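Local atomic coordinates of Rho GTPase-activating protein 5 (Homo sapiens, PDB entry 5U4V), a protein that probably acts as a GTPase-activating protein for Rho-type GTPases and itself contains a pseudoGTPase domain built on the G-domain fold. Residues Leu11-Lys16 and Leu45-Val50; Cys71-Asn76 and Phe109-Ala114. All blocks are in the same frame, centred on the assembly; numbering follows the deposited sequence.

Contact 1 of 2, residues Leu11-Lys16 and Leu45-Val50; sequences LFILGK and LDLRPV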
ATOM      1  N   LEU A  11       2.281   5.590   7.087  1.00 56.14           N
ATOM      2  CA  LEU A  11       2.002   4.754   5.945  1.00 56.37           C
ATOM      3  C   LEU A  11       3.072   4.848   4.929  1.00 53.68           C
ATOM      4  O   LEU A  11       3.088   5.780   4.129  1.00 54.04           O
ATOM      5  CB  LEU A  11       0.696   5.155   5.296  1.00 58.94           C
ATOM      6  CG  LEU A  11      -0.414   4.186   5.587  1.00 61.99           C
ATOM      7  CD1 LEU A  11      -1.726   4.723   5.022  1.00 63.26           C
ATOM      8  CD2 LEU A  11      -0.005   2.900   4.901  1.00 63.41           C
ATOM      9  N   PHE A  12       3.953   3.878   4.925  1.00 52.96           N
ATOM     10  CA  PHE A  12       4.942   3.806   3.877  1.00 52.16           C
ATOM     11  C   PHE A  12       4.302   3.325   2.570  1.00 51.00           C
ATOM     12  O   PHE A  12       3.298   2.583   2.571  1.00 50.25           O
ATOM     13  CB  PHE A  12       6.083   2.878   4.287  1.00 53.53           C
ATOM     14  CG  PHE A  12       6.779   3.287   5.567  1.00 55.18           C
ATOM     15  CD1 PHE A  12       7.847   4.186   5.536  1.00 54.34           C
ATOM     16  CD2 PHE A  12       6.391   2.744   6.800  1.00 57.24           C
ATOM     17  CE1 PHE A  12       8.511   4.553   6.710  1.00 56.32           C
ATOM     18  CE2 PHE A  12       7.061   3.087   7.978  1.00 59.50           C
ATOM     19  CZ  PHE A  12       8.127   3.993   7.935  1.00 58.48           C
ATOM     20  N   ILE A  13       4.874   3.781   1.455  1.00 47.04           N
ATOM     21  CA  ILE A  13       4.366   3.442   0.139  1.00 44.90           C
ATOM     22  C   ILE A  13       5.536   3.077  -0.772  1.00 43.89           C
ATOM     23  O   ILE A  13       6.383   3.946  -1.095  1.00 40.92           O
ATOM     24  CB  ILE A  13       3.548   4.590  -0.521  1.00 43.94           C
ATOM     25  CG1 ILE A  13       2.266   4.891   0.256  1.00 45.49           C
ATOM     26  CG2 ILE A  13       3.198   4.231  -1.960  1.00 43.57           C
ATOM     27  CD1 ILE A  13       1.519   6.154  -0.218  1.00 44.56           C
ATOM     28  N   LEU A  14       5.554   1.807  -1.203  1.00 44.36           N
ATOM     29  CA  LEU A  14       6.536   1.287  -2.155  1.00 44.20           C
ATOM     30  C   LEU A  14       6.037   1.378  -3.568  1.00 45.43           C
ATOM     31  O   LEU A  14       4.844   1.143  -3.844  1.00 46.45           O
ATOM     32  CB  LEU A  14       6.819  -0.151  -1.866  1.00 46.13           C
ATOM     33  CG  LEU A  14       7.902  -0.436  -0.845  1.00 47.82           C
ATOM     34  CD1 LEU A  14       7.645  -1.819  -0.276  1.00 48.92           C
ATOM     35  CD2 LEU A  14       9.263  -0.389  -1.548  1.00 48.11           C
ATOM     36  N   GLY A  15       6.929   1.739  -4.474  1.00 45.83           N
ATOM     37  CA  GLY A  15       6.565   1.865  -5.872  1.00 50.29           C
ATOM     38  C   GLY A  15       7.837   2.066  -6.639  1.00 56.25           C
ATOM     39  O   GLY A  15       8.843   2.535  -6.096  1.00 64.06           O
ATOM     40  N   LYS A  16       7.809   1.674  -7.894  1.00 56.42           N
ATOM     41  CA  LYS A  16       8.919   1.905  -8.785  1.00 53.93           C
ATOM     42  C   LYS A  16       8.495   2.983  -9.765  1.00 54.36           C
ATOM     43  O   LYS A  16       7.310   3.121 -10.067  1.00 52.63           O
ATOM     44  CB  LYS A  16       9.316   0.607  -9.498  1.00 51.37           C
ATOM     45  CG  LYS A  16      10.763   0.627  -9.973  1.00 52.38           C
ATOM     46  CD  LYS A  16      11.162  -0.608 -10.748  1.00 52.01           C
ATOM     47  CE  LYS A  16      12.650  -0.553 -11.061  1.00 55.09           C
ATOM     48  NZ  LYS A  16      13.098  -1.688 -11.937  1.00 55.22           N
ATOM     49  N   LEU A  45      -2.571  10.753   8.765  1.00 50.02           N
ATOM     50  CA  LEU A  45      -1.687   9.842   8.059  1.00 49.28           C
ATOM     51  C   LEU A  45      -0.414  10.564   7.646  1.00 50.23           C
ATOM     52  O   LEU A  45      -0.436  11.706   7.180  1.00 47.70           O
ATOM     53  CB  LEU A  45      -2.392   9.287   6.832  1.00 46.62           C
ATOM     54  CG  LEU A  45      -3.648   8.486   7.210  1.00 47.91           C
ATOM     55  CD1 LEU A  45      -4.446   8.095   5.997  1.00 40.65           C
ATOM     56  CD2 LEU A  45      -3.234   7.241   8.002  1.00 48.36           C
ATOM     57  N   ASP A  46       0.706   9.887   7.825  1.00 54.04           N
ATOM     58  CA  ASP A  46       1.962  10.347   7.262  1.00 56.63           C
ATOM     59  C   ASP A  46       2.353   9.422   6.148  1.00 55.01           C
ATOM     60  O   ASP A  46       2.927   8.369   6.371  1.00 59.91           O
ATOM     61  CB  ASP A  46       3.066  10.406   8.342  1.00 63.88           C
ATOM     62  CG  ASP A  46       2.864  11.528   9.336  1.00 68.29           C
ATOM     63  OD1 ASP A  46       1.988  12.404   9.155  1.00 67.66           O
ATOM     64  OD2 ASP A  46       3.597  11.543  10.343  1.00 77.83           O
ATOM     65  N   LEU A  47       2.098   9.849   4.925  1.00 53.04           N
ATOM     66  CA  LEU A  47       2.440   9.057   3.760  1.00 51.51           C
ATOM     67  C   LEU A  47       3.869   9.276   3.342  1.00 51.75           C
ATOM     68  O   LEU A  47       4.269  10.364   2.926  1.00 49.70           O
ATOM     69  CB  LEU A  47       1.489   9.342   2.604  1.00 49.98           C
ATOM     70  CG  LEU A  47       0.072   8.927   3.029  1.00 51.38           C
ATOM     71  CD1 LEU A  47      -0.951   9.375   2.003  1.00 54.80           C
ATOM     72  CD2 LEU A  47      -0.076   7.440   3.360  1.00 54.54           C
ATOM     73  N   ARG A  48       4.648   8.213   3.443  1.00 53.83           N
ATOM     74  CA  ARG A  48       6.052   8.271   3.112  1.00 54.17           C
ATOM     75  C   ARG A  48       6.361   7.355   1.949  1.00 52.42           C
ATOM     76  O   ARG A  48       6.566   6.160   2.149  1.00 54.66           O
ATOM     77  CB  ARG A  48       6.861   7.827   4.315  1.00 58.38           C
ATOM     78  CG  ARG A  48       6.776   8.739   5.512  1.00 63.36           C
ATOM     79  CD  ARG A  48       7.711   8.270   6.606  1.00 70.86           C
ATOM     80  NE  ARG A  48       7.594   9.131   7.764  1.00 76.62           N
ATOM     81  CZ  ARG A  48       8.175   8.901   8.946  1.00 85.46           C
ATOM     82  NH1 ARG A  48       8.948   7.834   9.144  1.00 87.34           N
ATOM     83  NH2 ARG A  48       7.993   9.752   9.948  1.00 89.69           N
ATOM     84  N   PRO A  49       6.465   7.897   0.736  1.00 51.22           N
ATOM     85  CA  PRO A  49       6.924   7.070  -0.401  1.00 51.41           C
ATOM     86  C   PRO A  49       8.392   6.749  -0.268  1.00 55.29           C
ATOM     87  O   PRO A  49       9.143   7.570   0.213  1.00 59.77           O
ATOM     88  CB  PRO A  49       6.691   7.957  -1.635  1.00 46.68           C
ATOM     89  CG  PRO A  49       5.900   9.092  -1.164  1.00 45.55           C
ATOM     90  CD  PRO A  49       6.140   9.261   0.310  1.00 49.00           C
ATOM     91  N   VAL A  50       8.782   5.557  -0.680  1.00 59.18           N
ATOM     92  CA  VAL A  50      10.124   5.049  -0.433  1.00 63.59           C
ATOM     93  C   VAL A  50      10.742   4.404  -1.659  1.00 64.72           C
ATOM     94  O   VAL A  50      10.045   3.836  -2.497  1.00 61.37           O
ATOM     95  CB  VAL A  50      10.118   3.994   0.687  1.00 67.09           C
ATOM     96  CG1 VAL A  50       9.836   4.631   2.042  1.00 69.63           C
ATOM     97  CG2 VAL A  50       9.114   2.895   0.395  1.00 65.93           C
TER
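Leu11, Ile13, Arg48 and Val50 join two neighbouring parallel strands through four backbone hydrogen bonds. Leu11 takes the carbonyl of Asp46 (N to O 2.9 Å) and offers its own to Arg48 (Leu11 O to Arg48 N 3.0 Å). Ile13 repeats the pattern, with its N 3.0 Å from Arg48 O and its O 2.9 Å from Val50 N. The strands of the two segments lie 27° from parallel, with Leu11 beside Leu47, Phe12 beside Arg48 and Ile13 beside Pro49. In the Ras-like order of this sheet, 8-14 is first in the chain and central, with 41-50 on one flank and 69-75 on the other.

The tight side is the aliphatic face. Leu45, Leu47 and Leu11 point the same way, and Leu11 CD1 lies 4.2 Å from Leu45 CD2. Ile13 lies obliquely to Leu47. Helix 156-173 covers Leu11 and Leu45, while helix 19-28 packs on Ile13, Leu47 and Pro49.

The other face is looser and nearer solvent. Arg48, extended from CG to NE, runs alongside Phe12, its CD 3.8 Å from Phe12 CE1. The guanidinium brings its edge to the ring, the two planes 81° apart. Val50 meets the same ring obliquely through CG1 and turns CG2 to Leu14 CG, 3.8 Å away. Near this margin, Asp46 forms a salt bridge with Lys8.

The segment runs on through Gly15 and Lys16 into the region where a GTPase has its P-loop, and Lys16 is salt-bridged to Glu79. The chemistry is therefore divided: backbone bonds set the register, a leucine-isoleucine layer lines the helix-covered face, and the other face probably tolerates a charged residue because Arg48 packs largely through its aliphatic stem.

Contact 2 of 2, residues Cys71-Asn76 and Phe109-Ala114; sequences CFCVFN and FTLILA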
ATOM      1  N   CYS A  71       2.130  -0.617   5.240  1.00 60.79           N
ATOM      2  CA  CYS A  71       2.813  -0.379   3.984  1.00 58.28           C
ATOM      3  C   CYS A  71       1.993  -0.647   2.731  1.00 54.91           C
ATOM      4  O   CYS A  71       1.698  -1.784   2.405  1.00 54.64           O
ATOM      5  CB  CYS A  71       4.106  -1.176   3.967  1.00 58.05           C
ATOM      6  SG  CYS A  71       5.075  -0.893   2.479  1.00 60.67           S
ATOM      7  N   PHE A  72       1.644   0.425   2.032  1.00 54.39           N
ATOM      8  CA  PHE A  72       1.109   0.339   0.679  1.00 50.83           C
ATOM      9  C   PHE A  72       2.138  -0.112  -0.331  1.00 47.57           C
ATOM     10  O   PHE A  72       3.255   0.390  -0.345  1.00 46.96           O
ATOM     11  CB  PHE A  72       0.561   1.678   0.227  1.00 52.95           C
ATOM     12  CG  PHE A  72      -0.826   1.946   0.679  1.00 54.78           C
ATOM     13  CD1 PHE A  72      -1.600   0.933   1.236  1.00 54.89           C
ATOM     14  CD2 PHE A  72      -1.375   3.221   0.517  1.00 56.94           C
ATOM     15  CE1 PHE A  72      -2.902   1.195   1.657  1.00 58.07           C
ATOM     16  CE2 PHE A  72      -2.685   3.489   0.944  1.00 58.80           C
ATOM     17  CZ  PHE A  72      -3.449   2.471   1.509  1.00 59.54           C
ATOM     18  N   CYS A  73       1.760  -1.076  -1.172  1.00 45.05           N
ATOM     19  CA  CYS A  73       2.634  -1.495  -2.257  1.00 43.25           C
ATOM     20  C   CYS A  73       1.893  -1.423  -3.574  1.00 41.99           C
ATOM     21  O   CYS A  73       0.908  -2.128  -3.793  1.00 42.02           O
ATOM     22  CB  CYS A  73       3.182  -2.907  -2.005  1.00 43.71           C
ATOM     23  SG  CYS A  73       3.877  -3.166  -0.351  1.00 47.50           S
ATOM     24  N   VAL A  74       2.379  -0.560  -4.446  1.00 41.24           N
ATOM     25  CA  VAL A  74       1.717  -0.169  -5.691  1.00 39.53           C
ATOM     26  C   VAL A  74       2.603  -0.650  -6.842  1.00 39.72           C
ATOM     27  O   VAL A  74       3.818  -0.574  -6.789  1.00 39.18           O
ATOM     28  CB  VAL A  74       1.550   1.381  -5.797  1.00 40.58           C
ATOM     29  CG1 VAL A  74       0.629   1.811  -6.929  1.00 40.10           C
ATOM     30  CG2 VAL A  74       1.090   1.948  -4.499  1.00 42.32           C
ATOM     31  N   PHE A  75       1.956  -1.153  -7.878  1.00 40.99           N
ATOM     32  CA  PHE A  75       2.607  -1.632  -9.087  1.00 42.08           C
ATOM     33  C   PHE A  75       1.599  -1.497 -10.231  1.00 43.75           C
ATOM     34  O   PHE A  75       0.366  -1.519  -9.996  1.00 41.44           O
ATOM     35  CB  PHE A  75       3.056  -3.096  -8.917  1.00 41.20           C
ATOM     36  CG  PHE A  75       1.927  -4.057  -8.697  1.00 40.86           C
ATOM     37  CD1 PHE A  75       1.305  -4.153  -7.449  1.00 38.97           C
ATOM     38  CD2 PHE A  75       1.412  -4.827  -9.774  1.00 40.58           C
ATOM     39  CE1 PHE A  75       0.233  -5.011  -7.286  1.00 39.90           C
ATOM     40  CE2 PHE A  75       0.346  -5.667  -9.575  1.00 39.53           C
ATOM     41  CZ  PHE A  75      -0.227  -5.775  -8.341  1.00 39.15           C
ATOM     42  N   ASN A  76       2.122  -1.331 -11.449  1.00 47.34           N
ATOM     43  CA  ASN A  76       1.295  -1.201 -12.634  1.00 50.15           C
ATOM     44  C   ASN A  76       1.801  -2.016 -13.842  1.00 53.50           C
ATOM     45  O   ASN A  76       1.373  -1.807 -14.982  1.00 55.24           O
ATOM     46  CB  ASN A  76       1.118   0.281 -12.992  1.00 51.90           C
ATOM     47  CG  ASN A  76       2.381   0.934 -13.433  1.00 53.23           C
ATOM     48  OD1 ASN A  76       3.461   0.362 -13.325  1.00 56.73           O
ATOM     49  ND2 ASN A  76       2.257   2.157 -13.945  1.00 54.82           N
ATOM     50  N   PHE A 109       0.757  -4.934   5.311  1.00 41.43           N
ATOM     51  CA  PHE A 109       0.934  -4.648   3.894  1.00 40.20           C
ATOM     52  C   PHE A 109      -0.460  -4.487   3.245  1.00 37.01           C
ATOM     53  O   PHE A 109      -1.439  -4.917   3.814  1.00 40.27           O
ATOM     54  CB  PHE A 109       1.709  -5.784   3.196  1.00 39.68           C
ATOM     55  CG  PHE A 109       3.189  -5.814   3.461  1.00 42.04           C
ATOM     56  CD1 PHE A 109       4.061  -4.857   2.886  1.00 42.70           C
ATOM     57  CD2 PHE A 109       3.755  -6.844   4.218  1.00 44.21           C
ATOM     58  CE1 PHE A 109       5.442  -4.933   3.091  1.00 45.87           C
ATOM     59  CE2 PHE A 109       5.143  -6.912   4.431  1.00 47.25           C
ATOM     60  CZ  PHE A 109       5.988  -5.963   3.867  1.00 47.05           C
ATOM     61  N   THR A 110      -0.529  -3.837   2.087  1.00 33.87           N
ATOM     62  CA  THR A 110      -1.670  -3.897   1.177  1.00 31.11           C
ATOM     63  C   THR A 110      -1.117  -3.663  -0.212  1.00 31.52           C
ATOM     64  O   THR A 110      -0.302  -2.724  -0.425  1.00 32.75           O
ATOM     65  CB  THR A 110      -2.778  -2.847   1.500  1.00 31.38           C
ATOM     66  OG1 THR A 110      -3.341  -3.148   2.776  1.00 32.86           O
ATOM     67  CG2 THR A 110      -3.944  -2.860   0.415  1.00 29.02           C
ATOM     68  N   LEU A 111      -1.512  -4.526  -1.137  1.00 31.96           N
ATOM     69  CA  LEU A 111      -1.023  -4.448  -2.494  1.00 34.97           C
ATOM     70  C   LEU A 111      -2.002  -3.683  -3.340  1.00 33.00           C
ATOM     71  O   LEU A 111      -3.151  -4.052  -3.417  1.00 29.63           O
ATOM     72  CB  LEU A 111      -0.756  -5.847  -3.101  1.00 39.46           C
ATOM     73  CG  LEU A 111       0.320  -6.686  -2.407  1.00 45.45           C
ATOM     74  CD1 LEU A 111       0.359  -8.091  -3.018  1.00 47.90           C
ATOM     75  CD2 LEU A 111       1.708  -6.043  -2.469  1.00 46.07           C
ATOM     76  N   ILE A 112      -1.493  -2.683  -4.060  1.00 33.10           N
ATOM     77  CA  ILE A 112      -2.325  -1.900  -4.903  1.00 33.95           C
ATOM     78  C   ILE A 112      -1.961  -2.010  -6.347  1.00 36.40           C
ATOM     79  O   ILE A 112      -0.909  -1.564  -6.726  1.00 37.15           O
ATOM     80  CB  ILE A 112      -2.372  -0.425  -4.480  1.00 34.09           C
ATOM     81  CG1 ILE A 112      -3.016  -0.312  -3.089  1.00 33.55           C
ATOM     82  CG2 ILE A 112      -3.180   0.389  -5.472  1.00 32.64           C
ATOM     83  CD1 ILE A 112      -2.710   1.007  -2.423  1.00 34.00           C
ATOM     84  N   LEU A 113      -2.867  -2.553  -7.167  1.00 37.01           N
ATOM     85  CA  LEU A 113      -2.666  -2.497  -8.577  1.00 40.31           C
ATOM     86  C   LEU A 113      -3.341  -1.262  -9.166  1.00 43.61           C
ATOM     87  O   LEU A 113      -4.568  -1.141  -9.151  1.00 43.39           O
ATOM     88  CB  LEU A 113      -3.152  -3.783  -9.236  1.00 43.33           C
ATOM     89  CG  LEU A 113      -3.237  -3.823 -10.760  1.00 46.74           C
ATOM     90  CD1 LEU A 113      -1.890  -3.630 -11.453  1.00 49.36           C
ATOM     91  CD2 LEU A 113      -3.853  -5.156 -11.176  1.00 50.77           C
ATOM     92  N   ALA A 114      -2.512  -0.367  -9.694  1.00 47.89           N
ATOM     93  CA  ALA A 114      -2.929   0.847 -10.392  1.00 53.58           C
ATOM     94  C   ALA A 114      -3.082   0.680 -11.919  1.00 59.30           C
ATOM     95  O   ALA A 114      -2.205   0.113 -12.576  1.00 61.10           O
ATOM     96  CB  ALA A 114      -1.931   1.949 -10.115  1.00 51.05           C
TER
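Ile112 holds CG1 anti to its carbonyl carbon (chi1 -64°), chi2 of 162° carries CD1 on, anti to CA, and Phe72 likewise sets CG anti to its carbonyl carbon; the isoleucine CD1 lies over the centre of the Phe72 ring, 3.8 Å from the centroid, in a CH-pi contact. This is the heart of the parallel G-domain sheet, two inner strands joined by five backbone hydrogen bonds, one modelled too short to weigh, from Thr110 N to Cys71 O through Ala114 N to Phe75 O. Thr110 CB meets the same Phe72 ring at its edge, and helices 156-173 and 19-28 close over that face.

On the reverse face Phe75 CG stands between its backbone N and carbonyl carbon (chi1 63°), and its ring lies obliquely to Leu113: CE2 is 3.6 Å from Leu113 CD1 and CZ 3.7 Å from Leu113 CB. Helix 78-96 packs on this ring through Leu81 and Ile84. An alanine here would probably leave Leu113 and Ile84 without their shared packing surface and open a gap between sheet and helix. Nearer the start of the strands, Cys73 SG approaches the Phe109 ring obliquely, 3.7 Å from CD1. Back on the Phe72 face, Thr110 OG1 donates to Phe109 O, 2.8 Å away.

From the N terminus the chain runs up strand 8-14, passes through helix 19-28, turns back in the hairpin of strands 36-38 and 41-50, and contact 1 closes that loop. Past a partly unmodelled connection, strand 69-75 enters on the other side of 8-14. Helix 78-96 then leads to strand 109-114, where contact 2 closes a beta-alpha-beta crossover. The two loops follow in series, neither enclosing nor crossing the other. Strand 8-14 bridges them: Phe12 O lies 2.8 Å from Phe72 N and Leu14 N equally far from Phe72 O, both probable hydrogen bonds. Together the contacts unite four adjacent strands, with helix 156-173 packing against both.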